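Local coordinates for sulfide-quinone reductase (Aquifex aeolicus, PDB 3HYW), which oxidises hydrogen sulfide with the help of a quinone, using one FAD per subunit and probably accumulating a polysulfide on its active-site cysteines, at residues 265-277 and 283-297. Numbering follows the deposited sequence.
With FAD (flavin-adenine dinucleotide), chain G.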
loop_
_atom_site.group_PDB
_atom_site.type_symbol
_atom_site.label_atom_id
_atom_site.label_comp_id
_atom_site.label_asym_id
_atom_site.label_seq_id
_atom_site.Cartn_x
_atom_site.Cartn_y
_atom_site.Cartn_z
ATOM N N ASP A 265 -13.198 -44.874 -5.553
ATOM C CA ASP A 265 -13.692 -43.501 -5.371
ATOM C C ASP A 265 -14.141 -43.131 -3.950
ATOM O O ASP A 265 -14.514 -41.987 -3.706
ATOM C CB ASP A 265 -14.779 -43.153 -6.413
ATOM C CG ASP A 265 -16.004 -44.054 -6.330
ATOM O OD1 ASP A 265 -16.275 -44.651 -5.265
ATOM O OD2 ASP A 265 -16.725 -44.153 -7.348
ATOM N N LYS A 266 -14.116 -44.098 -3.030
ATOM C CA LYS A 266 -14.319 -43.823 -1.599
ATOM C C LYS A 266 -13.014 -43.387 -0.929
ATOM O O LYS A 266 -13.032 -42.808 0.162
ATOM C CB LYS A 266 -14.895 -45.043 -0.861
ATOM C CG LYS A 266 -16.179 -45.638 -1.458
ATOM C CD LYS A 266 -17.345 -44.651 -1.450
ATOM C CE LYS A 266 -18.599 -45.280 -2.045
ATOM N NZ LYS A 266 -18.465 -45.577 -3.507
ATOM N N VAL A 267 -11.890 -43.669 -1.583
ATOM C CA VAL A 267 -10.564 -43.322 -1.057
ATOM C C VAL A 267 -9.899 -42.225 -1.893
ATOM O O VAL A 267 -9.315 -41.287 -1.346
ATOM C CB VAL A 267 -9.641 -44.567 -0.972
ATOM C CG1 VAL A 267 -8.236 -44.189 -0.477
ATOM C CG2 VAL A 267 -10.256 -45.641 -0.070
ATOM N N ALA A 268 -9.986 -42.353 -3.216
ATOM C CA ALA A 268 -9.418 -41.359 -4.133
ATOM C C ALA A 268 -10.453 -40.312 -4.519
ATOM O O ALA A 268 -11.486 -40.647 -5.098
ATOM C CB ALA A 268 -8.866 -42.045 -5.386
ATOM N N ASN A 269 -10.180 -39.052 -4.177
ATOM C CA ASN A 269 -11.004 -37.916 -4.609
ATOM C C ASN A 269 -11.087 -37.884 -6.140
ATOM O O ASN A 269 -10.058 -37.868 -6.805
ATOM C CB ASN A 269 -10.405 -36.604 -4.061
ATOM C CG ASN A 269 -11.162 -35.359 -4.512
ATOM O OD1 ASN A 269 -11.354 -35.123 -5.707
ATOM N ND2 ASN A 269 -11.573 -34.539 -3.552
ATOM N N PRO A 270 -12.311 -37.879 -6.703
ATOM C CA PRO A 270 -12.478 -37.934 -8.163
ATOM C C PRO A 270 -11.712 -36.842 -8.916
ATOM O O PRO A 270 -11.057 -37.132 -9.932
ATOM C CB PRO A 270 -13.987 -37.736 -8.355
ATOM C CG PRO A 270 -14.593 -38.194 -7.097
ATOM C CD PRO A 270 -13.612 -37.840 -6.007
ATOM N N ALA A 271 -11.778 -35.616 -8.397
ATOM C CA ALA A 271 -11.214 -34.434 -9.053
ATOM C C ALA A 271 -9.691 -34.409 -9.143
ATOM O O ALA A 271 -9.143 -33.863 -10.100
ATOM C CB ALA A 271 -11.727 -33.157 -8.379
ATOM N N ASN A 272 -9.007 -34.990 -8.158
ATOM C CA ASN A 272 -7.546 -34.849 -8.056
ATOM C C ASN A 272 -6.759 -36.100 -7.652
ATOM O O ASN A 272 -5.529 -36.066 -7.623
ATOM C CB ASN A 272 -7.197 -33.686 -7.114
ATOM C CG ASN A 272 -7.930 -33.766 -5.788
ATOM O OD1 ASN A 272 -8.008 -34.824 -5.168
ATOM N ND2 ASN A 272 -8.471 -32.637 -5.343
ATOM N N LYS A 273 -7.463 -37.185 -7.332
ATOM C CA LYS A 273 -6.844 -38.458 -6.909
ATOM C C LYS A 273 -6.140 -38.370 -5.546
ATOM O O LYS A 273 -5.351 -39.244 -5.182
ATOM C CB LYS A 273 -5.903 -39.027 -7.987
ATOM C CG LYS A 273 -6.609 -39.540 -9.243
ATOM C CD LYS A 273 -5.613 -39.882 -10.350
ATOM C CE LYS A 273 -6.317 -40.471 -11.567
ATOM N NZ LYS A 273 -5.396 -40.634 -12.726
ATOM N N MET A 274 -6.440 -37.320 -4.792
ATOM C CA MET A 274 -5.894 -37.185 -3.453
ATOM C C MET A 274 -6.757 -37.952 -2.461
ATOM O O MET A 274 -7.898 -38.312 -2.775
ATOM C CB MET A 274 -5.753 -35.711 -3.064
ATOM C CG MET A 274 -4.602 -35.039 -3.778
ATOM S SD MET A 274 -4.292 -33.361 -3.225
ATOM C CE MET A 274 -5.539 -32.443 -4.048
ATOM N N VAL A 275 -6.204 -38.207 -1.272
ATOM C CA VAL A 275 -6.882 -39.034 -0.269
ATOM C C VAL A 275 -8.059 -38.315 0.398
ATOM O O VAL A 275 -7.895 -37.253 0.999
ATOM C CB VAL A 275 -5.908 -39.543 0.824
ATOM C CG1 VAL A 275 -6.628 -40.506 1.770
ATOM C CG2 VAL A 275 -4.681 -40.227 0.182
ATOM N N ILE A 276 -9.238 -38.918 0.303
ATOM C CA ILE A 276 -10.414 -38.405 0.998
ATOM C C ILE A 276 -10.233 -38.653 2.492
ATOM O O ILE A 276 -10.081 -39.793 2.938
ATOM C CB ILE A 276 -11.727 -39.039 0.486
ATOM C CG1 ILE A 276 -11.873 -38.825 -1.029
ATOM C CG2 ILE A 276 -12.945 -38.456 1.244
ATOM C CD1 ILE A 276 -12.991 -39.664 -1.692
ATOM N N VAL A 277 -10.202 -37.568 3.258
ATOM C CA VAL A 277 -10.059 -37.668 4.706
ATOM C C VAL A 277 -11.097 -36.805 5.392
ATOM O O VAL A 277 -11.650 -35.886 4.779
ATOM C CB VAL A 277 -8.627 -37.283 5.208
ATOM C CG1 VAL A 277 -7.589 -38.291 4.727
ATOM C CG2 VAL A 277 -8.237 -35.845 4.819
ATOM N N ASN A 283 -9.922 -41.785 6.500
ATOM C CA ASN A 283 -10.891 -41.980 5.425
ATOM C C ASN A 283 -12.270 -42.271 6.023
ATOM O O ASN A 283 -12.372 -43.079 6.942
ATOM C CB ASN A 283 -10.467 -43.124 4.508
ATOM C CG ASN A 283 -11.354 -43.244 3.291
ATOM O OD1 ASN A 283 -11.371 -42.365 2.422
ATOM N ND2 ASN A 283 -12.104 -44.325 3.223
ATOM N N PRO A 284 -13.324 -41.591 5.526
ATOM C CA PRO A 284 -14.686 -41.781 6.028
ATOM C C PRO A 284 -15.257 -43.188 5.857
ATOM O O PRO A 284 -16.090 -43.607 6.664
ATOM C CB PRO A 284 -15.506 -40.783 5.198
ATOM C CG PRO A 284 -14.515 -39.748 4.783
ATOM C CD PRO A 284 -13.276 -40.537 4.497
ATOM N N THR A 285 -14.834 -43.900 4.812
ATOM C CA THR A 285 -15.407 -45.211 4.480
ATOM C C THR A 285 -14.595 -46.349 5.101
ATOM O O THR A 285 -15.151 -47.245 5.739
ATOM C CB THR A 285 -15.525 -45.412 2.945
ATOM O OG1 THR A 285 -16.293 -44.347 2.376
ATOM C CG2 THR A 285 -16.201 -46.737 2.609
ATOM N N TYR A 286 -13.283 -46.312 4.898
ATOM C CA TYR A 286 -12.381 -47.303 5.470
ATOM C C TYR A 286 -11.654 -46.666 6.646
ATOM O O TYR A 286 -10.699 -45.906 6.475
ATOM C CB TYR A 286 -11.409 -47.839 4.412
ATOM C CG TYR A 286 -12.094 -48.504 3.230
ATOM C CD1 TYR A 286 -12.306 -47.809 2.039
ATOM C CD2 TYR A 286 -12.535 -49.832 3.306
ATOM C CE1 TYR A 286 -12.941 -48.415 0.945
ATOM C CE2 TYR A 286 -13.166 -50.444 2.226
ATOM C CZ TYR A 286 -13.366 -49.727 1.049
ATOM O OH TYR A 286 -13.988 -50.335 -0.020
ATOM N N LYS A 287 -12.135 -46.979 7.844
ATOM C CA LYS A 287 -11.721 -46.291 9.065
ATOM C C LYS A 287 -10.282 -46.605 9.492
ATOM O O LYS A 287 -9.722 -45.917 10.347
ATOM C CB LYS A 287 -12.711 -46.588 10.200
ATOM C CG LYS A 287 -14.113 -46.032 9.929
ATOM C CD LYS A 287 -14.928 -45.890 11.218
ATOM C CE LYS A 287 -16.163 -45.017 11.004
ATOM N NZ LYS A 287 -15.832 -43.672 10.427
ATOM N N ASN A 288 -9.692 -47.631 8.875
ATOM C CA ASN A 288 -8.300 -48.002 9.137
ATOM C C ASN A 288 -7.315 -47.417 8.115
ATOM O O ASN A 288 -6.126 -47.753 8.126
ATOM C CB ASN A 288 -8.151 -49.529 9.257
ATOM C CG ASN A 288 -8.413 -50.263 7.947
ATOM O OD1 ASN A 288 -9.195 -49.819 7.116
ATOM N ND2 ASN A 288 -7.761 -51.409 7.772
ATOM N N ILE A 289 -7.816 -46.544 7.242
ATOM C CA ILE A 289 -6.972 -45.811 6.291
ATOM C C ILE A 289 -6.899 -44.339 6.692
ATOM O O ILE A 289 -7.919 -43.701 6.946
ATOM C CB ILE A 289 -7.468 -45.939 4.821
ATOM C CG1 ILE A 289 -7.422 -47.404 4.355
ATOM C CG2 ILE A 289 -6.634 -45.051 3.888
ATOM C CD1 ILE A 289 -7.956 -47.639 2.947
ATOM N N PHE A 290 -5.672 -43.826 6.758
ATOM C CA PHE A 290 -5.414 -42.446 7.125
ATOM C C PHE A 290 -4.546 -41.815 6.033
ATOM O O PHE A 290 -3.791 -42.506 5.344
ATOM C CB PHE A 290 -4.708 -42.372 8.493
ATOM C CG PHE A 290 -5.541 -42.889 9.642
ATOM C CD1 PHE A 290 -5.609 -44.252 9.915
ATOM C CD2 PHE A 290 -6.255 -42.014 10.450
ATOM C CE1 PHE A 290 -6.387 -44.732 10.964
ATOM C CE2 PHE A 290 -7.027 -42.484 11.511
ATOM C CZ PHE A 290 -7.096 -43.839 11.766
ATOM N N GLY A 291 -4.679 -40.506 5.854
ATOM C CA GLY A 291 -3.823 -39.779 4.918
ATOM C C GLY A 291 -3.037 -38.722 5.669
ATOM O O GLY A 291 -3.571 -38.061 6.564
ATOM N N VAL A 292 -1.763 -38.560 5.314
ATOM C CA VAL A 292 -0.914 -37.553 5.953
ATOM C C VAL A 292 -0.106 -36.849 4.869
ATOM O O VAL A 292 0.473 -37.498 4.007
ATOM C CB VAL A 292 0.053 -38.180 7.006
ATOM C CG1 VAL A 292 1.009 -37.138 7.583
ATOM C CG2 VAL A 292 -0.715 -38.844 8.136
ATOM N N GLY A 293 -0.088 -35.520 4.907
ATOM C CA GLY A 293 0.732 -34.756 3.984
ATOM C C GLY A 293 0.015 -34.140 2.804
ATOM O O GLY A 293 -1.200 -33.928 2.833
ATOM N N VAL A 294 0.794 -33.846 1.760
ATOM C CA VAL A 294 0.308 -33.158 0.564
ATOM C C VAL A 294 -0.726 -33.991 -0.194
ATOM O O VAL A 294 -1.600 -33.453 -0.878
ATOM C CB VAL A 294 1.498 -32.811 -0.385
ATOM C CG1 VAL A 294 1.002 -32.239 -1.700
ATOM C CG2 VAL A 294 2.449 -31.829 0.297
ATOM N N VAL A 295 -0.625 -35.307 -0.058
ATOM C CA VAL A 295 -1.517 -36.227 -0.753
ATOM C C VAL A 295 -2.968 -36.159 -0.250
ATOM O O VAL A 295 -3.865 -36.717 -0.875
ATOM C CB VAL A 295 -0.983 -37.685 -0.696
ATOM C CG1 VAL A 295 -1.266 -38.329 0.665
ATOM C CG2 VAL A 295 -1.586 -38.516 -1.830
ATOM N N THR A 296 -3.191 -35.490 0.879
ATOM C CA THR A 296 -4.544 -35.374 1.453
ATOM C C THR A 296 -5.413 -34.355 0.709
ATOM O O THR A 296 -4.956 -33.265 0.369
ATOM C CB THR A 296 -4.528 -35.050 2.969
ATOM O OG1 THR A 296 -3.843 -33.811 3.218
ATOM C CG2 THR A 296 -3.860 -36.179 3.744
ATOM N N ALA A 297 -6.669 -34.713 0.463
ATOM C CA ALA A 297 -7.596 -33.808 -0.208
ATOM C C ALA A 297 -8.165 -32.796 0.789
ATOM O O ALA A 297 -9.016 -33.125 1.622
ATOM C CB ALA A 297 -8.712 -34.590 -0.885
HETATM P PA FAD G . 7.188 -35.829 0.585
HETATM O O1A FAD G . 7.999 -35.310 1.744
HETATM O O2A FAD G . 7.482 -35.334 -0.798
HETATM O O5B FAD G . 7.324 -37.421 0.631
HETATM C C5B FAD G . 6.589 -38.308 -0.195
HETATM C C4B FAD G . 7.332 -39.635 -0.184
HETATM O O4B FAD G . 6.530 -40.652 -0.783
HETATM C C3B FAD G . 8.604 -39.560 -1.013
HETATM O O3B FAD G . 9.641 -40.267 -0.324
HETATM C C2B FAD G . 8.236 -40.269 -2.302
HETATM O O2B FAD G . 9.374 -40.848 -2.936
HETATM C C1B FAD G . 7.269 -41.326 -1.801
HETATM N N9A FAD G . 6.330 -41.864 -2.822
HETATM C C8A FAD G . 5.692 -41.178 -3.795
HETATM N N7A FAD G . 4.910 -42.039 -4.493
HETATM C C5A FAD G . 5.072 -43.270 -3.952
HETATM C C6A FAD G . 4.548 -44.529 -4.236
HETATM N N6A FAD G . 3.673 -44.693 -5.255
HETATM N N1A FAD G . 4.919 -45.596 -3.479
HETATM C C2A FAD G . 5.787 -45.453 -2.462
HETATM N N3A FAD G . 6.309 -44.251 -2.169
HETATM C C4A FAD G . 5.964 -43.149 -2.895
HETATM N N1 FAD G . 7.022 -26.662 3.771
HETATM C C2 FAD G . 7.417 -25.880 4.812
HETATM O O2 FAD G . 6.790 -25.917 5.889
HETATM N N3 FAD G . 8.491 -25.061 4.712
HETATM C C4 FAD G . 9.195 -25.008 3.563
HETATM O O4 FAD G . 10.274 -24.180 3.439
HETATM C C4X FAD G . 8.809 -25.796 2.485
HETATM N N5 FAD G . 9.515 -25.732 1.333
HETATM C C5X FAD G . 9.163 -26.495 0.275
HETATM C C6 FAD G . 9.918 -26.422 -0.901
HETATM C C7 FAD G . 9.573 -27.188 -2.010
HETATM C C7M FAD G . 10.415 -27.072 -3.266
HETATM C C8 FAD G . 8.462 -28.032 -1.934
HETATM C C8M FAD G . 8.026 -28.892 -3.106
HETATM C C9 FAD G . 7.710 -28.095 -0.758
HETATM C C9A FAD G . 8.055 -27.335 0.371
HETATM N N10 FAD G . 7.340 -27.406 1.533
HETATM C C10 FAD G . 7.702 -26.636 2.592
HETATM C "C1'" FAD G . 6.123 -28.247 1.606
HETATM C "C2'" FAD G . 6.140 -29.573 2.339
HETATM O "O2'" FAD G . 6.705 -29.412 3.646
HETATM C "C3'" FAD G . 6.875 -30.608 1.487
HETATM O "O3'" FAD G . 6.213 -30.724 0.204
HETATM C "C4'" FAD G . 6.913 -31.966 2.174
HETATM O "O4'" FAD G . 7.940 -32.749 1.550
HETATM C "C5'" FAD G . 5.569 -32.677 2.070
HETATM O "O5'" FAD G . 5.608 -33.899 2.802
HETATM P P FAD G . 4.907 -35.247 2.264
HETATM O O1P FAD G . 5.212 -36.339 3.255
HETATM O O2P FAD G . 3.467 -34.975 1.884
HETATM O O3P FAD G . 5.634 -35.557 0.858
HETATM O O HOH W 1 -14.957 -42.265 1.871
HETATM O O HOH W 2 -10.895 -34.960 2.063
#
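Strand 289-291, at one edge of the parallel sheet of the Rossmann-type FAD-binding fold, is a worked example of a strand running into a phosphate-binding turn: the type I turn from Gly293 to Thr296 meets the cofactor's diphosphate, and segment 265-277 is joined to this turn through Val275. A single beta bridge pairs Val275 with Thr296: Val275 N donates to Val295 O (2.8 Å) and Ala297 N to Val275 O (2.9 Å). The turn is also tied internally, since Gly293 O accepts from OG1 and the backbone N of Thr296. One residue after Gly293, Val294 N donates a hydrogen bond to FAD O2P (2.9 Å, 168°), so bridge and phosphate contact share one short loop.

Side chains fill in around the bridge. Val275 CG2, placed beside its own backbone N by a chi1 of -175°, packs on Val295 CG1 at 3.9 Å, while Val295 in turn touches Thr105, another FAD-binding residue. Met274 sets CB 3.1 Å from Val295 O and SD 3.6 Å from Val294 O; SD also lies near Thr296 O, and Lys312 donates to the carbonyls of Val294 and Thr296. At the far end, Val267 CG2 meets the Tyr286 ring obliquely, 3.7 Å from CD1, and the Tyr286 hydroxyl is hydrogen-bonded to Asp84. Ile276 CG2 rests on Pro284 CD. Two waters complete the join: one links Lys266 O to Thr285 OG1, and the other accepts from Val277 N and donates to Ala297 O at 2.7 Å.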